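Local coordinates for protein putative aminotransferase (Actinomadura melliaura, PDB 4ZWV) that probably acts as a pyridoxal 5'-phosphate-dependent sugar aminotransferase in building the aminopentose of the indolocarbazole AT2433, at residues E72-V77 with H152-A157; D94-T99 with A122-I127; C62-L67 with G179-F184. All coordinates share one frame; numbering follows the deposited sequence.

Contact 1 (E72-V77 with H152-A157)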
loop_
_atom_site.group_PDB
_atom_site.type_symbol
_atom_site.label_atom_id
_atom_site.label_comp_id
_atom_site.label_asym_id
_atom_site.label_seq_id
_atom_site.Cartn_x
_atom_site.Cartn_y
_atom_site.Cartn_z
ATOM N N GLU A 72 23.289 9.629 -0.783
ATOM C CA GLU A 72 22.591 9.777 0.491
ATOM C C GLU A 72 22.799 11.146 1.125
ATOM O O GLU A 72 21.924 11.636 1.832
ATOM C CB GLU A 72 23.047 8.688 1.467
ATOM C CG GLU A 72 22.641 7.290 1.057
ATOM C CD GLU A 72 21.135 7.096 1.084
ATOM O OE1 GLU A 72 20.579 6.951 2.193
ATOM O OE2 GLU A 72 20.507 7.088 0.006
ATOM N N GLU A 73 23.941 11.781 0.866
ATOM C CA GLU A 73 24.194 13.104 1.430
ATOM C C GLU A 73 23.273 14.177 0.838
ATOM O O GLU A 73 23.159 15.270 1.384
ATOM C CB GLU A 73 25.664 13.508 1.267
ATOM C CG GLU A 73 26.164 13.542 -0.161
ATOM C CD GLU A 73 26.786 12.224 -0.609
ATOM O OE1 GLU A 73 27.561 12.252 -1.588
ATOM O OE2 GLU A 73 26.502 11.160 -0.000
ATOM N N ARG A 74 22.652 13.890 -0.302
ATOM C CA ARG A 74 21.583 14.763 -0.781
ATOM C C ARG A 74 20.293 14.260 -0.149
ATOM O O ARG A 74 19.586 13.441 -0.716
ATOM C CB ARG A 74 21.519 14.793 -2.310
ATOM C CG ARG A 74 22.572 15.756 -2.887
ATOM C CD ARG A 74 22.710 15.637 -4.392
ATOM N NE ARG A 74 21.425 15.798 -5.057
ATOM C CZ ARG A 74 21.147 15.311 -6.263
ATOM N NH1 ARG A 74 22.077 14.634 -6.935
ATOM N NH2 ARG A 74 19.947 15.504 -6.800
ATOM N N ASP A 75 20.038 14.721 1.073
ATOM C CA ASP A 75 18.993 14.147 1.909
ATOM C C ASP A 75 17.741 15.005 2.005
ATOM O O ASP A 75 16.794 14.641 2.697
ATOM C CB ASP A 75 19.535 13.890 3.324
ATOM C CG ASP A 75 19.921 15.169 4.058
ATOM O OD1 ASP A 75 20.203 16.193 3.409
ATOM O OD2 ASP A 75 19.975 15.149 5.310
ATOM N N GLU A 76 17.734 16.109 1.274
ATOM C CA GLU A 76 16.676 17.094 1.387
ATOM C C GLU A 76 15.653 16.988 0.261
ATOM O O GLU A 76 16.009 16.980 -0.916
ATOM C CB GLU A 76 17.307 18.484 1.406
ATOM C CG GLU A 76 16.365 19.647 1.272
ATOM C CD GLU A 76 17.127 20.957 1.222
ATOM O OE1 GLU A 76 17.139 21.678 2.244
ATOM O OE2 GLU A 76 17.740 21.256 0.172
ATOM N N VAL A 77 14.376 16.925 0.620
ATOM C CA VAL A 77 13.322 17.060 -0.382
ATOM C C VAL A 77 12.561 18.329 -0.052
ATOM O O VAL A 77 12.121 18.514 1.080
ATOM C CB VAL A 77 12.359 15.867 -0.398
ATOM C CG1 VAL A 77 11.278 16.080 -1.465
ATOM C CG2 VAL A 77 13.130 14.575 -0.668
ATOM N N HIS A 152 25.190 23.619 -9.425
ATOM C CA HIS A 152 25.554 22.437 -8.622
ATOM C C HIS A 152 26.044 21.234 -9.428
ATOM O O HIS A 152 26.648 20.304 -8.885
ATOM C CB HIS A 152 24.335 22.002 -7.786
ATOM C CG HIS A 152 23.834 23.060 -6.850
ATOM N ND1 HIS A 152 24.545 23.476 -5.744
ATOM C CD2 HIS A 152 22.703 23.803 -6.871
ATOM C CE1 HIS A 152 23.865 24.420 -5.116
ATOM N NE2 HIS A 152 22.746 24.640 -5.782
ATOM N N GLY A 153 25.770 21.245 -10.725
ATOM C CA GLY A 153 26.085 20.119 -11.596
ATOM C C GLY A 153 25.021 19.028 -11.610
ATOM O O GLY A 153 24.749 18.433 -12.653
ATOM N N PHE A 154 24.319 18.850 -10.497
ATOM C CA PHE A 154 23.203 17.922 -10.494
ATOM C C PHE A 154 21.928 18.715 -10.676
ATOM O O PHE A 154 21.851 19.899 -10.350
ATOM C CB PHE A 154 23.181 17.100 -9.191
ATOM C CG PHE A 154 22.974 17.922 -7.940
ATOM C CD1 PHE A 154 21.701 18.346 -7.568
ATOM C CD2 PHE A 154 24.049 18.239 -7.114
ATOM C CE1 PHE A 154 21.511 19.102 -6.416
ATOM C CE2 PHE A 154 23.862 18.993 -5.950
ATOM C CZ PHE A 154 22.593 19.415 -5.605
ATOM N N ARG A 155 20.920 18.046 -11.214
ATOM C CA ARG A 155 19.623 18.660 -11.437
ATOM C C ARG A 155 18.621 17.930 -10.562
ATOM O O ARG A 155 18.310 16.774 -10.833
ATOM C CB ARG A 155 19.231 18.568 -12.909
ATOM C CG ARG A 155 17.948 19.308 -13.252
ATOM C CD ARG A 155 17.476 18.972 -14.663
ATOM N NE ARG A 155 16.306 19.767 -15.040
ATOM C CZ ARG A 155 16.380 20.959 -15.624
ATOM N NH1 ARG A 155 17.561 21.482 -15.910
ATOM N NH2 ARG A 155 15.272 21.620 -15.929
ATOM N N PRO A 156 18.108 18.594 -9.515
ATOM C CA PRO A 156 17.125 17.914 -8.661
ATOM C C PRO A 156 15.903 17.474 -9.452
ATOM O O PRO A 156 15.412 18.227 -10.297
ATOM C CB PRO A 156 16.743 18.985 -7.631
ATOM C CG PRO A 156 17.868 19.964 -7.649
ATOM C CD PRO A 156 18.390 19.966 -9.059
ATOM N N ALA A 157 15.428 16.270 -9.176
ATOM C CA ALA A 157 14.231 15.767 -9.819
ATOM C C ALA A 157 13.001 16.459 -9.283
ATOM O O ALA A 157 12.953 16.827 -8.112
ATOM C CB ALA A 157 14.112 14.275 -9.613
HETATM O O HOH W 1 19.359 14.631 -9.392
#
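Arg74 and Phe154 form a cation-pi stack at one end of the mixed sheet of a fold type I aminotransferase, where the turn leading into strand 76-79 meets the loop between helix 138-152 and strand 157-161. From CB, which points toward the loop, the arginine chain runs out through CG to CD, which makes a CH-pi contact 3.9 Å from the centroid of the Phe154 ring and almost on its normal. There the chain bends (chi3 54°), laying the guanidinium flat on the ring with the planes only 12° apart. NE sits over the ring and gives its hydrogen to Thr123 O on the neighbouring strand, which helps fix the rotation of the group. CZ comes down on Phe154 CD1 at 3.3 Å, while NH1 reaches past the rim to Phe154 CB at 3.5 Å. The two side chains run antiparallel as they overlap, and His152 CB covers the other face of the ring, so that the phenyl is held between an alkyl group and a cation. At the far tip, Arg74 NH2 donates in the guanidinium plane to a water at 2.8 Å, and that water in turn donates to Arg155 O, also at 2.8 Å.

Contact 2 (D94-T99 with A122-I127)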
loop_
_atom_site.group_PDB
_atom_site.type_symbol
_atom_site.label_atom_id
_atom_site.label_comp_id
_atom_site.label_asym_id
_atom_site.label_seq_id
_atom_site.Cartn_x
_atom_site.Cartn_y
_atom_site.Cartn_z
ATOM N N ASP A 94 10.631 7.612 3.012
ATOM C CA ASP A 94 11.759 7.398 2.106
ATOM C C ASP A 94 13.095 7.630 2.809
ATOM O O ASP A 94 14.147 7.429 2.210
ATOM C CB ASP A 94 11.629 8.326 0.884
ATOM C CG ASP A 94 12.594 7.967 -0.247
ATOM O OD1 ASP A 94 12.506 6.834 -0.772
ATOM O OD2 ASP A 94 13.421 8.834 -0.622
ATOM N N GLY A 95 13.054 8.042 4.077
ATOM C CA GLY A 95 14.266 8.260 4.857
ATOM C C GLY A 95 14.918 9.615 4.643
ATOM O O GLY A 95 16.083 9.801 5.007
ATOM N N ARG A 96 14.168 10.569 4.098
ATOM C CA ARG A 96 14.724 11.890 3.791
ATOM C C ARG A 96 14.236 12.966 4.747
ATOM O O ARG A 96 13.339 12.748 5.560
ATOM C CB ARG A 96 14.382 12.311 2.355
ATOM C CG ARG A 96 14.550 11.206 1.335
ATOM C CD ARG A 96 15.957 10.628 1.294
ATOM N NE ARG A 96 15.957 9.458 0.428
ATOM C CZ ARG A 96 17.017 8.696 0.181
ATOM N NH1 ARG A 96 18.198 8.994 0.708
ATOM N NH2 ARG A 96 16.891 7.635 -0.608
ATOM N N ARG A 97 14.819 14.149 4.611
ATOM C CA ARG A 97 14.480 15.300 5.425
ATOM C C ARG A 97 13.664 16.317 4.619
ATOM O O ARG A 97 14.043 16.668 3.503
ATOM C CB ARG A 97 15.776 15.920 5.947
ATOM C CG ARG A 97 15.691 17.326 6.455
ATOM C CD ARG A 97 17.028 17.721 7.076
ATOM N NE ARG A 97 18.131 17.733 6.116
ATOM C CZ ARG A 97 18.542 18.824 5.475
ATOM N NH1 ARG A 97 17.932 19.980 5.690
ATOM N NH2 ARG A 97 19.561 18.765 4.625
ATOM N N ILE A 98 12.539 16.774 5.173
ATOM C CA ILE A 98 11.712 17.769 4.496
ATOM C C ILE A 98 12.265 19.167 4.765
ATOM O O ILE A 98 12.536 19.517 5.916
ATOM C CB ILE A 98 10.250 17.722 4.964
ATOM C CG1 ILE A 98 9.630 16.345 4.717
ATOM C CG2 ILE A 98 9.426 18.787 4.256
ATOM C CD1 ILE A 98 8.300 16.146 5.433
ATOM N N THR A 99 12.441 19.961 3.712
ATOM C CA THR A 99 12.696 21.383 3.874
ATOM C C THR A 99 11.469 22.103 3.339
ATOM O O THR A 99 11.146 22.006 2.149
ATOM C CB THR A 99 13.955 21.840 3.138
ATOM O OG1 THR A 99 15.104 21.232 3.740
ATOM C CG2 THR A 99 14.091 23.355 3.213
ATOM N N ALA A 122 22.328 20.021 -0.693
ATOM C CA ALA A 122 21.674 18.839 -0.133
ATOM C C ALA A 122 20.370 18.451 -0.826
ATOM O O ALA A 122 19.776 17.429 -0.493
ATOM C CB ALA A 122 21.403 19.049 1.361
ATOM N N THR A 123 19.921 19.251 -1.788
ATOM C CA THR A 123 18.623 19.013 -2.409
ATOM C C THR A 123 18.609 17.774 -3.283
ATOM O O THR A 123 19.351 17.662 -4.266
ATOM C CB THR A 123 18.176 20.201 -3.259
ATOM O OG1 THR A 123 18.125 21.366 -2.437
ATOM C CG2 THR A 123 16.799 19.942 -3.830
ATOM N N ARG A 124 17.758 16.835 -2.901
ATOM C CA ARG A 124 17.595 15.607 -3.631
ATOM C C ARG A 124 16.506 15.700 -4.704
ATOM O O ARG A 124 16.665 15.245 -5.844
ATOM C CB ARG A 124 17.237 14.520 -2.609
ATOM C CG ARG A 124 16.931 13.185 -3.159
ATOM C CD ARG A 124 16.710 12.174 -2.027
ATOM N NE ARG A 124 16.917 10.842 -2.564
ATOM C CZ ARG A 124 18.104 10.267 -2.674
ATOM N NH1 ARG A 124 18.203 9.064 -3.208
ATOM N NH2 ARG A 124 19.198 10.897 -2.246
ATOM N N ALA A 125 15.411 16.350 -4.341
ATOM C CA ALA A 125 14.222 16.397 -5.181
ATOM C C ALA A 125 13.296 17.481 -4.689
ATOM O O ALA A 125 13.464 18.008 -3.584
ATOM C CB ALA A 125 13.489 15.050 -5.188
ATOM N N ILE A 126 12.314 17.800 -5.525
ATOM C CA ILE A 126 11.276 18.761 -5.200
ATOM C C ILE A 126 9.947 18.104 -5.507
ATOM O O ILE A 126 9.800 17.554 -6.583
ATOM C CB ILE A 126 11.430 20.047 -6.034
ATOM C CG1 ILE A 126 12.811 20.675 -5.805
ATOM C CG2 ILE A 126 10.299 21.036 -5.715
ATOM C CD1 ILE A 126 13.261 21.539 -6.980
ATOM N N ILE A 127 9.017 18.092 -4.557
ATOM C CA ILE A 127 7.659 17.636 -4.868
ATOM C C ILE A 127 6.789 18.869 -5.014
ATOM O O ILE A 127 6.732 19.703 -4.108
ATOM C CB ILE A 127 7.081 16.691 -3.792
ATOM C CG1 ILE A 127 7.989 15.457 -3.638
ATOM C CG2 ILE A 127 5.670 16.271 -4.172
ATOM C CD1 ILE A 127 7.449 14.402 -2.656
HETATM O O HOH W 2 14.519 9.649 -2.960
#
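The backbones of Arg96 and Arg124 approach no closer than 8.8 Å between CA atoms, because strand 76-79 runs between strands 97-100 and 123-129 and pairs in parallel with both. Segment 94-99 begins at the end of helix 85-93, where Gly95 closes a Schellman motif with positive phi (83°) before the chain enters its strand. Side chains alone therefore span the gap. Arg124 is extended from CG to NE, whereas Arg96 folds back at chi2 (-58°), and this brings the guanidinium groups face to face: CZ of Arg96 lies 3.4 Å from CZ of Arg124, with planes 12° apart. Nearby carboxylates and the acceptors at the guanidinium edges probably make this pairing of like charges tolerable. Arg96 NE donates to Asp94 OD2 in a nearly straight salt bridge of 2.8 Å; the oxygen lies in the guanidinium plane, although the N-H meets the carboxylate from above its own. In the conformer given, Glu72 pairs with Arg96 NH1. Arg124 NH2 and NH1 bind the carbonyls of Arg74 and Ala70, and Arg124 NE donates to a water at 2.7 Å that is also bonded to Asp94 OD2. A leucine in place of Arg96 would probably leave Asp94 OD2 without its salt bridge and Arg124 without its stacked partner. The stack ties the residue just before strand 97-100 to the start of strand 123-129 in the parallel part of the fold type I aminotransferase sheet.

Contact 3 (C62-L67 with G179-F184)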
loop_
_atom_site.group_PDB
_atom_site.type_symbol
_atom_site.label_atom_id
_atom_site.label_comp_id
_atom_site.label_asym_id
_atom_site.label_seq_id
_atom_site.Cartn_x
_atom_site.Cartn_y
_atom_site.Cartn_z
ATOM N N CYS A 62 5.693 7.158 -3.200
ATOM C CA CYS A 62 6.757 6.356 -2.602
ATOM C C CYS A 62 7.630 5.730 -3.675
ATOM O O CYS A 62 8.865 5.761 -3.592
ATOM C CB CYS A 62 6.172 5.262 -1.718
ATOM S SG CYS A 62 5.351 5.904 -0.227
ATOM N N LEU A 63 6.990 5.180 -4.698
ATOM C CA LEU A 63 7.727 4.584 -5.809
ATOM C C LEU A 63 8.549 5.633 -6.559
ATOM O O LEU A 63 9.716 5.402 -6.870
ATOM C CB LEU A 63 6.762 3.873 -6.759
ATOM C CG LEU A 63 7.331 3.281 -8.046
ATOM C CD1 LEU A 63 8.500 2.350 -7.747
ATOM C CD2 LEU A 63 6.237 2.519 -8.759
ATOM N N ALA A 64 7.958 6.798 -6.828
ATOM C CA ALA A 64 8.702 7.856 -7.522
ATOM C C ALA A 64 9.975 8.244 -6.762
ATOM O O ALA A 64 11.046 8.395 -7.364
ATOM C CB ALA A 64 7.805 9.079 -7.736
ATOM N N LEU A 65 9.867 8.369 -5.437
ATOM C CA LEU A 65 11.028 8.721 -4.624
ATOM C C LEU A 65 12.071 7.605 -4.657
ATOM O O LEU A 65 13.273 7.868 -4.683
ATOM C CB LEU A 65 10.596 9.022 -3.188
ATOM C CG LEU A 65 9.881 10.368 -3.007
ATOM C CD1 LEU A 65 9.166 10.381 -1.659
ATOM C CD2 LEU A 65 10.863 11.529 -3.092
ATOM N N ARG A 66 11.632 6.350 -4.653
ATOM C CA ARG A 66 12.604 5.256 -4.692
ATOM C C ARG A 66 13.352 5.220 -6.021
ATOM O O ARG A 66 14.504 4.782 -6.071
ATOM C CB ARG A 66 11.931 3.906 -4.438
ATOM C CG ARG A 66 11.359 3.747 -3.042
ATOM C CD ARG A 66 12.430 3.655 -1.957
ATOM N NE ARG A 66 11.835 3.631 -0.617
ATOM C CZ ARG A 66 12.509 3.435 0.517
ATOM N NH1 ARG A 66 11.859 3.432 1.681
ATOM N NH2 ARG A 66 13.817 3.222 0.492
ATOM N N LEU A 67 12.718 5.706 -7.087
ATOM C CA LEU A 67 13.350 5.677 -8.410
ATOM C C LEU A 67 14.468 6.711 -8.584
ATOM O O LEU A 67 15.227 6.658 -9.555
ATOM C CB LEU A 67 12.285 5.880 -9.496
ATOM C CG LEU A 67 11.308 4.701 -9.650
ATOM C CD1 LEU A 67 10.135 5.097 -10.519
ATOM C CD2 LEU A 67 12.014 3.496 -10.256
ATOM N N GLY A 179 7.682 16.524 -18.693
ATOM C CA GLY A 179 9.051 16.092 -18.468
ATOM C C GLY A 179 9.382 15.644 -17.046
ATOM O O GLY A 179 10.530 15.285 -16.763
ATOM N N ASN A 180 8.397 15.705 -16.151
ATOM C CA ASN A 180 8.557 15.250 -14.774
ATOM C C ASN A 180 7.729 14.008 -14.519
ATOM O O ASN A 180 6.692 13.803 -15.162
ATOM C CB ASN A 180 8.117 16.312 -13.761
ATOM C CG ASN A 180 8.725 17.658 -14.023
ATOM O OD1 ASN A 180 9.944 17.786 -14.154
ATOM N ND2 ASN A 180 7.873 18.682 -14.119
HETATM N N MSE A 181 8.164 13.201 -13.561
HETATM C CA MSE A 181 7.296 12.164 -13.024
HETATM C C MSE A 181 6.064 12.800 -12.419
HETATM O O MSE A 181 6.163 13.823 -11.739
HETATM C CB MSE A 181 8.022 11.325 -11.967
HETATM C CG MSE A 181 9.126 10.457 -12.554
HETATM SE SE MSE A 181 9.778 9.162 -11.274
HETATM C CE MSE A 181 11.031 10.331 -10.369
ATOM N N CYS A 182 4.908 12.193 -12.666
ATOM C CA CYS A 182 3.636 12.678 -12.135
ATOM C C CYS A 182 2.923 11.563 -11.424
ATOM O O CYS A 182 2.992 10.415 -11.861
ATOM C CB CYS A 182 2.724 13.182 -13.238
ATOM S SG CYS A 182 3.346 14.642 -14.041
ATOM N N VAL A 183 2.238 11.896 -10.339
ATOM C CA VAL A 183 1.419 10.900 -9.642
ATOM C C VAL A 183 -0.019 11.369 -9.542
ATOM O O VAL A 183 -0.307 12.413 -8.955
ATOM C CB VAL A 183 1.933 10.579 -8.217
ATOM C CG1 VAL A 183 1.043 9.487 -7.578
ATOM C CG2 VAL A 183 3.400 10.134 -8.257
ATOM N N PHE A 184 -0.915 10.599 -10.151
ATOM C CA PHE A 184 -2.347 10.839 -10.034
ATOM C C PHE A 184 -2.948 9.934 -8.966
ATOM O O PHE A 184 -2.415 8.866 -8.698
ATOM C CB PHE A 184 -3.032 10.588 -11.375
ATOM C CG PHE A 184 -2.601 11.537 -12.455
ATOM C CD1 PHE A 184 -1.519 11.235 -13.272
ATOM C CD2 PHE A 184 -3.273 12.735 -12.642
ATOM C CE1 PHE A 184 -1.116 12.113 -14.279
ATOM C CE2 PHE A 184 -2.878 13.623 -13.647
ATOM C CZ PHE A 184 -1.803 13.310 -14.468
#
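The backbone N of Leu67 is gripped by two carbonyls: it donates to Leu63 O at 3.0 Å and, more weakly, to Ala64 O at 3.2 Å. In the fold type I architecture of this family, a helix such as 57-66 packs against the central mixed sheet, and here it lies over strand 181-185. The helix begins at Gly57 and Thr58 and the strand ends at Ser185, all three binding pyridoxal 5'-phosphate, so that the contact joins two elements that each carry cofactor-binding residues at one end.

Across the interface the work is done by Met181, present as selenomethionine. Met181 CA lies 7.1 Å from Ala64 CA, the closest CA pair of the two segments, and the Ala64 methyl points toward the strand. The selenium comes up against this methyl, with Ala64 CB to Met181 SE at 4.1 Å. Three residues further on, Leu67 crosses the Met181 chain and puts its branch atom CD1 on the same selenium, also at 4.1 Å. Leu68, Ile159, Leu207 and Ala211 pack on these residues from the surrounding strand, helix and loop, while Val183, two residues along the strand, faces the same helix and leans on Leu200. The backbone N of Met181 is hydrogen-bonded to a glycerol, probably from the crystallisation liquor. At the far end of its side chain a bend at chi3 (-84°) carries the terminal methyl away from Leu67 and toward the helix backbone. There Met181 CE rests 3.6 Å from Ala64 O, the same carbonyl oxygen that takes the weak bond from Leu67 N.

The six segments come along the chain as concentric pairs: contact 3 has the outermost ends, contact 1 lies within it and contact 2 within contact 1. All reach the same seven-stranded mixed sheet. Contacts 1 and 2 have centres about 8 Å apart and touch, with Glu76 OE1 and OE2 probably hydrogen-bonded to Thr99 OG1 and Thr123 OG1 on the two flanking strands. Contact 3 lies about 13 Å from contact 2 and 15 Å from contact 1, centre to centre; it meets contact 2 where Leu65 packs on Asp94. The series runs inward from polar stacks to apolar helix-on-strand packing; contact 1 lies away from the cofactor-binding residues, while contacts 2 and 3 each come within about 11 Å of Thr58, side chain to side chain.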